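Side-chain contacts in quinone oxidoreductase (Thermus thermophilus, PDB 1IZ0), which probably catalyses the NADPH-dependent reduction of quinones: residues Trp4-Lys7 against Arg8-Gly11; Glu97-Pro101 against Glu102-Ala106. All blocks are in the same frame, centred on the assembly; numbering follows the deposited sequence.

Contact 1 (Trp4-Lys7 against Arg8-Gly11); sequences WVLK and RLGG
Arg8 meets Leu6 through its backbone: both methyls of Leu6 lie against its carbonyl, CD1 at 3.2 Å and CD2 at 3.3 Å from Arg8 O. That oxygen opens a type II beta turn, taking the hydrogen bond from Gly11 N at 2.8 Å, while CB and CG of the arginine lie against the Lys7 carbonyl, a polar side chain suiting this exposed place. Leu9 follows and adds the apolar part of the contact, its CD1 4.0 Å from CD1 of Leu6. Gly10 suits the third position of the turn, where its phi of 76° favours glycine. At Gly11, where a CB would clash with Arg8 O, the carbonyl oxygen comes 3.5 Å from Leu6 CD2 and also accepts a hydrogen bond from Arg45. Leu6 reaches Arg8, Leu9 and Gly11 because its CG stands opposite the backbone N (chi1 -169°), which carries the fork forward to the turn. Replaced by an alanine here, Leu6 would probably leave a gap beside Arg8 O and take from Leu9 CD1 one of its apolar neighbours. The segment joins strand 2-6 to the loop leading to strand 13-17, its antiparallel partner; Leu6 also packs on Leu13 of that strand, and Lys7 forms a salt bridge with Glu14 there.

Contact 2 (Glu97-Pro101 against Glu102-Ala106); sequences EGLSP and EEAAA
Ser100 caps the helix that starts at Pro101: its OG accepts from Glu103 N at 3.1 Å, nearly straight at 166°. The hydroxyl can do so because chi1 of 76° sets OG between the backbone N and the carbonyl carbon, swung over the first turn. Serine suits this N-cap, being short enough to fold back on a backbone N-H that has no preceding turn to bond to. Its carbonyl begins the helical pattern with Ala104 N, and Pro101 O continues it with Ala105 N. Proline fits the first helical position, where no backbone N-H is needed.

Glu102 bends at chi2 (81°) and lies alongside Pro101, pointing the same way, with OE2 3.5 Å from Pro101 CD; its OE1 makes a salt bridge with Arg301 on strand 297-301. Glu103 runs extended beyond CG and crosses Leu99 roughly perpendicularly. CD2 of Leu99 sits 3.6 Å from Glu103 CD, so the methyl packs on the carboxylate group, whose OE2 pairs with Arg270. A water links the same glutamate back to the loop, accepting from Ser100 N and donating to Glu103 OE1 at 2.6 Å. The other Leu99 branch, CD1, meets Ala104 CB at 4.0 Å; alanine's single methyl lets the helix lie close to Leu99, and the same alanine also touches Val64 of strand 62-67.

Serine, proline and two glutamates thus make a helix start that satisfies an early N-H by a side chain and places acidic groups at the N-terminal end, where the helix dipole would probably favour their negative charge, with two arginines to balance it.

How the contacts relate
Both contacts are local, made within one continuous run of chain, and follow each other in sequence. Contact 1 lies at a turn between two strands at the surface, its centre 23 Å from that of the chain; contact 2 lies deeper, at 15 Å, where a short helix packs on strands 62-67 and 297-301 of the mixed sheet. Their centres are 28 Å apart and their nearest atoms about 15 Å, so they do not touch. NADPH is not bound in this model. Contact 1 lies away from the cofactor-binding residues, whereas in contact 2 the Ala105 side chain is about 10 Å from that of Ala137, which binds NADPH.

Contact 1 (Trp4-Lys7 against Arg8-Gly11)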
ATOM      1  N   TRP A   4       1.689  -8.644 -20.327  1.00 21.54           N
ATOM      2  CA  TRP A   4       0.256  -8.403 -20.322  1.00 21.26           C
ATOM      3  C   TRP A   4       0.020  -6.957 -20.717  1.00 21.91           C
ATOM      4  O   TRP A   4       0.638  -6.036 -20.173  1.00 19.55           O
ATOM      5  CB  TRP A   4      -0.347  -8.676 -18.941  1.00 20.79           C
ATOM      6  CG  TRP A   4      -0.439 -10.137 -18.613  1.00 22.82           C
ATOM      7  CD1 TRP A   4       0.412 -10.861 -17.826  1.00 22.96           C
ATOM      8  CD2 TRP A   4      -1.442 -11.055 -19.067  1.00 24.52           C
ATOM      9  NE1 TRP A   4      -0.002 -12.172 -17.758  1.00 22.55           N
ATOM     10  CE2 TRP A   4      -1.137 -12.319 -18.510  1.00 23.64           C
ATOM     11  CE3 TRP A   4      -2.570 -10.931 -19.891  1.00 24.14           C
ATOM     12  CZ2 TRP A   4      -1.922 -13.455 -18.748  1.00 24.27           C
ATOM     13  CZ3 TRP A   4      -3.353 -12.065 -20.129  1.00 25.30           C
ATOM     14  CH2 TRP A   4      -3.022 -13.310 -19.555  1.00 24.12           C
ATOM     15  N   VAL A   5      -0.866  -6.760 -21.683  1.00 22.93           N
ATOM     16  CA  VAL A   5      -1.169  -5.422 -22.154  1.00 24.15           C
ATOM     17  C   VAL A   5      -2.659  -5.154 -22.100  1.00 23.89           C
ATOM     18  O   VAL A   5      -3.470  -6.022 -22.424  1.00 24.41           O
ATOM     19  CB  VAL A   5      -0.678  -5.224 -23.603  1.00 24.47           C
ATOM     20  CG1 VAL A   5      -0.955  -3.795 -24.057  1.00 27.02           C
ATOM     21  CG2 VAL A   5       0.811  -5.521 -23.684  1.00 24.43           C
ATOM     22  N   LEU A   6      -3.006  -3.947 -21.675  1.00 24.75           N
ATOM     23  CA  LEU A   6      -4.396  -3.521 -21.584  1.00 25.30           C
ATOM     24  C   LEU A   6      -4.582  -2.550 -22.750  1.00 25.61           C
ATOM     25  O   LEU A   6      -4.024  -1.454 -22.747  1.00 25.27           O
ATOM     26  CB  LEU A   6      -4.628  -2.828 -20.235  1.00 26.30           C
ATOM     27  CG  LEU A   6      -6.024  -2.459 -19.700  1.00 27.50           C
ATOM     28  CD1 LEU A   6      -6.409  -1.089 -20.174  1.00 26.88           C
ATOM     29  CD2 LEU A   6      -7.046  -3.504 -20.103  1.00 27.80           C
ATOM     30  N   LYS A   7      -5.342  -2.964 -23.760  1.00 25.52           N
ATOM     31  CA  LYS A   7      -5.569  -2.121 -24.931  1.00 25.72           C
ATOM     32  C   LYS A   7      -6.753  -1.170 -24.807  1.00 24.34           C
ATOM     33  O   LYS A   7      -6.848  -0.188 -25.544  1.00 24.45           O
ATOM     34  CB  LYS A   7      -5.718  -3.002 -26.176  1.00 27.43           C
ATOM     35  CG  LYS A   7      -4.416  -3.709 -26.539  1.00 30.95           C
ATOM     36  CD  LYS A   7      -4.559  -4.626 -27.741  1.00 33.24           C
ATOM     37  CE  LYS A   7      -3.220  -5.272 -28.077  1.00 34.20           C
ATOM     38  NZ  LYS A   7      -3.340  -6.244 -29.200  1.00 38.36           N
ATOM     39  N   ARG A   8      -7.655  -1.449 -23.874  1.00 23.46           N
ATOM     40  CA  ARG A   8      -8.812  -0.583 -23.680  1.00 23.49           C
ATOM     41  C   ARG A   8      -9.203  -0.507 -22.209  1.00 23.14           C
ATOM     42  O   ARG A   8      -9.243  -1.524 -21.511  1.00 21.49           O
ATOM     43  CB  ARG A   8     -10.022  -1.090 -24.484  1.00 24.64           C
ATOM     44  CG  ARG A   8      -9.826  -1.178 -26.000  1.00 25.81           C
ATOM     45  CD  ARG A   8     -11.135  -1.559 -26.694  1.00 24.72           C
ATOM     46  NE  ARG A   8     -11.686  -2.792 -26.138  1.00 28.70           N
ATOM     47  CZ  ARG A   8     -11.209  -4.007 -26.396  1.00 28.84           C
ATOM     48  NH1 ARG A   8     -10.174  -4.154 -27.215  1.00 28.08           N
ATOM     49  NH2 ARG A   8     -11.751  -5.069 -25.816  1.00 28.31           N
ATOM     50  N   LEU A   9      -9.487   0.702 -21.739  1.00 22.13           N
ATOM     51  CA  LEU A   9      -9.910   0.887 -20.362  1.00 22.46           C
ATOM     52  C   LEU A   9     -11.192   0.079 -20.186  1.00 20.81           C
ATOM     53  O   LEU A   9     -12.065   0.089 -21.056  1.00 20.39           O
ATOM     54  CB  LEU A   9     -10.176   2.373 -20.095  1.00 24.83           C
ATOM     55  CG  LEU A   9      -9.074   3.203 -19.416  1.00 26.77           C
ATOM     56  CD1 LEU A   9      -7.704   2.676 -19.745  1.00 25.85           C
ATOM     57  CD2 LEU A   9      -9.218   4.656 -19.835  1.00 25.00           C
ATOM     58  N   GLY A  10     -11.297  -0.635 -19.073  1.00 20.35           N
ATOM     59  CA  GLY A  10     -12.485  -1.433 -18.835  1.00 20.18           C
ATOM     60  C   GLY A  10     -12.497  -2.698 -19.672  1.00 20.14           C
ATOM     61  O   GLY A  10     -13.439  -3.486 -19.600  1.00 21.55           O
ATOM     62  N   GLY A  11     -11.450  -2.894 -20.468  1.00 19.12           N
ATOM     63  CA  GLY A  11     -11.362  -4.075 -21.309  1.00 18.70           C
ATOM     64  C   GLY A  11     -10.546  -5.189 -20.663  1.00 19.77           C
ATOM     65  O   GLY A  11     -10.096  -5.054 -19.519  1.00 18.49           O
TER

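Contact 2 (Glu97-Pro101 against Glu102-Ala106)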
ATOM      1  N   GLU A  97      19.375  -9.660   2.391  1.00 28.97           N
ATOM      2  CA  GLU A  97      19.630 -11.012   1.915  1.00 28.71           C
ATOM      3  C   GLU A  97      18.571 -11.961   2.452  1.00 28.50           C
ATOM      4  O   GLU A  97      18.188 -11.874   3.617  1.00 28.37           O
ATOM      5  CB  GLU A  97      21.009 -11.478   2.385  1.00 31.50           C
ATOM      6  CG  GLU A  97      22.144 -10.719   1.744  1.00 34.57           C
ATOM      7  CD  GLU A  97      22.237 -11.007   0.263  1.00 36.96           C
ATOM      8  OE1 GLU A  97      22.591 -10.084  -0.508  1.00 37.43           O
ATOM      9  OE2 GLU A  97      21.957 -12.167  -0.124  1.00 37.90           O
ATOM     10  N   GLY A  98      18.094 -12.862   1.600  1.00 28.32           N
ATOM     11  CA  GLY A  98      17.099 -13.826   2.033  1.00 29.22           C
ATOM     12  C   GLY A  98      15.638 -13.418   1.913  1.00 29.09           C
ATOM     13  O   GLY A  98      14.755 -14.269   2.044  1.00 30.55           O
ATOM     14  N   LEU A  99      15.361 -12.138   1.692  1.00 27.44           N
ATOM     15  CA  LEU A  99      13.973 -11.707   1.557  1.00 25.96           C
ATOM     16  C   LEU A  99      13.425 -12.416   0.326  1.00 24.65           C
ATOM     17  O   LEU A  99      14.053 -12.383  -0.733  1.00 23.53           O
ATOM     18  CB  LEU A  99      13.879 -10.193   1.333  1.00 26.69           C
ATOM     19  CG  LEU A  99      12.992  -9.343   2.253  1.00 29.04           C
ATOM     20  CD1 LEU A  99      12.651  -8.045   1.530  1.00 28.41           C
ATOM     21  CD2 LEU A  99      11.719 -10.075   2.631  1.00 26.01           C
ATOM     22  N   SER A 100      12.269 -13.059   0.457  1.00 21.31           N
ATOM     23  CA  SER A 100      11.685 -13.747  -0.688  1.00 21.82           C
ATOM     24  C   SER A 100      11.159 -12.704  -1.671  1.00 20.84           C
ATOM     25  O   SER A 100      10.874 -11.562  -1.293  1.00 18.14           O
ATOM     26  CB  SER A 100      10.529 -14.649  -0.253  1.00 21.11           C
ATOM     27  OG  SER A 100       9.373 -13.874   0.015  1.00 24.38           O
ATOM     28  N   PRO A 101      11.040 -13.077  -2.953  1.00 21.55           N
ATOM     29  CA  PRO A 101      10.539 -12.148  -3.968  1.00 21.35           C
ATOM     30  C   PRO A 101       9.106 -11.715  -3.664  1.00 21.36           C
ATOM     31  O   PRO A 101       8.734 -10.560  -3.896  1.00 22.59           O
ATOM     32  CB  PRO A 101      10.626 -12.967  -5.261  1.00 22.05           C
ATOM     33  CG  PRO A 101      11.795 -13.861  -5.014  1.00 22.63           C
ATOM     34  CD  PRO A 101      11.548 -14.312  -3.582  1.00 22.88           C
ATOM     35  N   GLU A 102       8.299 -12.641  -3.153  1.00 20.48           N
ATOM     36  CA  GLU A 102       6.903 -12.335  -2.843  1.00 22.07           C
ATOM     37  C   GLU A 102       6.766 -11.319  -1.717  1.00 21.63           C
ATOM     38  O   GLU A 102       5.995 -10.366  -1.831  1.00 19.81           O
ATOM     39  CB  GLU A 102       6.125 -13.602  -2.467  1.00 23.15           C
ATOM     40  CG  GLU A 102       5.948 -14.607  -3.593  1.00 25.15           C
ATOM     41  CD  GLU A 102       7.168 -15.483  -3.801  1.00 28.44           C
ATOM     42  OE1 GLU A 102       7.117 -16.366  -4.686  1.00 31.48           O
ATOM     43  OE2 GLU A 102       8.175 -15.297  -3.082  1.00 27.68           O
ATOM     44  N   GLU A 103       7.503 -11.525  -0.628  1.00 20.44           N
ATOM     45  CA  GLU A 103       7.428 -10.605   0.500  1.00 20.32           C
ATOM     46  C   GLU A 103       7.948  -9.229   0.080  1.00 19.92           C
ATOM     47  O   GLU A 103       7.418  -8.198   0.504  1.00 18.88           O
ATOM     48  CB  GLU A 103       8.243 -11.135   1.687  1.00 23.06           C
ATOM     49  CG  GLU A 103       7.834 -10.511   3.018  1.00 25.91           C
ATOM     50  CD  GLU A 103       8.588 -11.083   4.205  1.00 27.82           C
ATOM     51  OE1 GLU A 103       8.677 -12.324   4.316  1.00 29.31           O
ATOM     52  OE2 GLU A 103       9.079 -10.289   5.037  1.00 28.63           O
ATOM     53  N   ALA A 104       8.987  -9.214  -0.752  1.00 16.47           N
ATOM     54  CA  ALA A 104       9.550  -7.952  -1.236  1.00 18.75           C
ATOM     55  C   ALA A 104       8.535  -7.195  -2.093  1.00 17.88           C
ATOM     56  O   ALA A 104       8.447  -5.969  -2.028  1.00 21.38           O
ATOM     57  CB  ALA A 104      10.829  -8.212  -2.052  1.00 14.85           C
ATOM     58  N   ALA A 105       7.758  -7.922  -2.888  1.00 17.50           N
ATOM     59  CA  ALA A 105       6.757  -7.297  -3.756  1.00 17.33           C
ATOM     60  C   ALA A 105       5.603  -6.663  -2.980  1.00 17.57           C
ATOM     61  O   ALA A 105       4.898  -5.796  -3.498  1.00 18.52           O
ATOM     62  CB  ALA A 105       6.207  -8.330  -4.735  1.00 17.10           C
ATOM     63  N   ALA A 106       5.415  -7.091  -1.738  1.00 17.67           N
ATOM     64  CA  ALA A 106       4.334  -6.578  -0.906  1.00 18.37           C
ATOM     65  C   ALA A 106       4.792  -5.443   0.003  1.00 18.70           C
ATOM     66  O   ALA A 106       4.032  -4.985   0.859  1.00 18.37           O
ATOM     67  CB  ALA A 106       3.767  -7.708  -0.057  1.00 14.60           C
TER
HETATM   68  O   HOH W   1      10.738 -13.310   3.050  1.00 24.74           O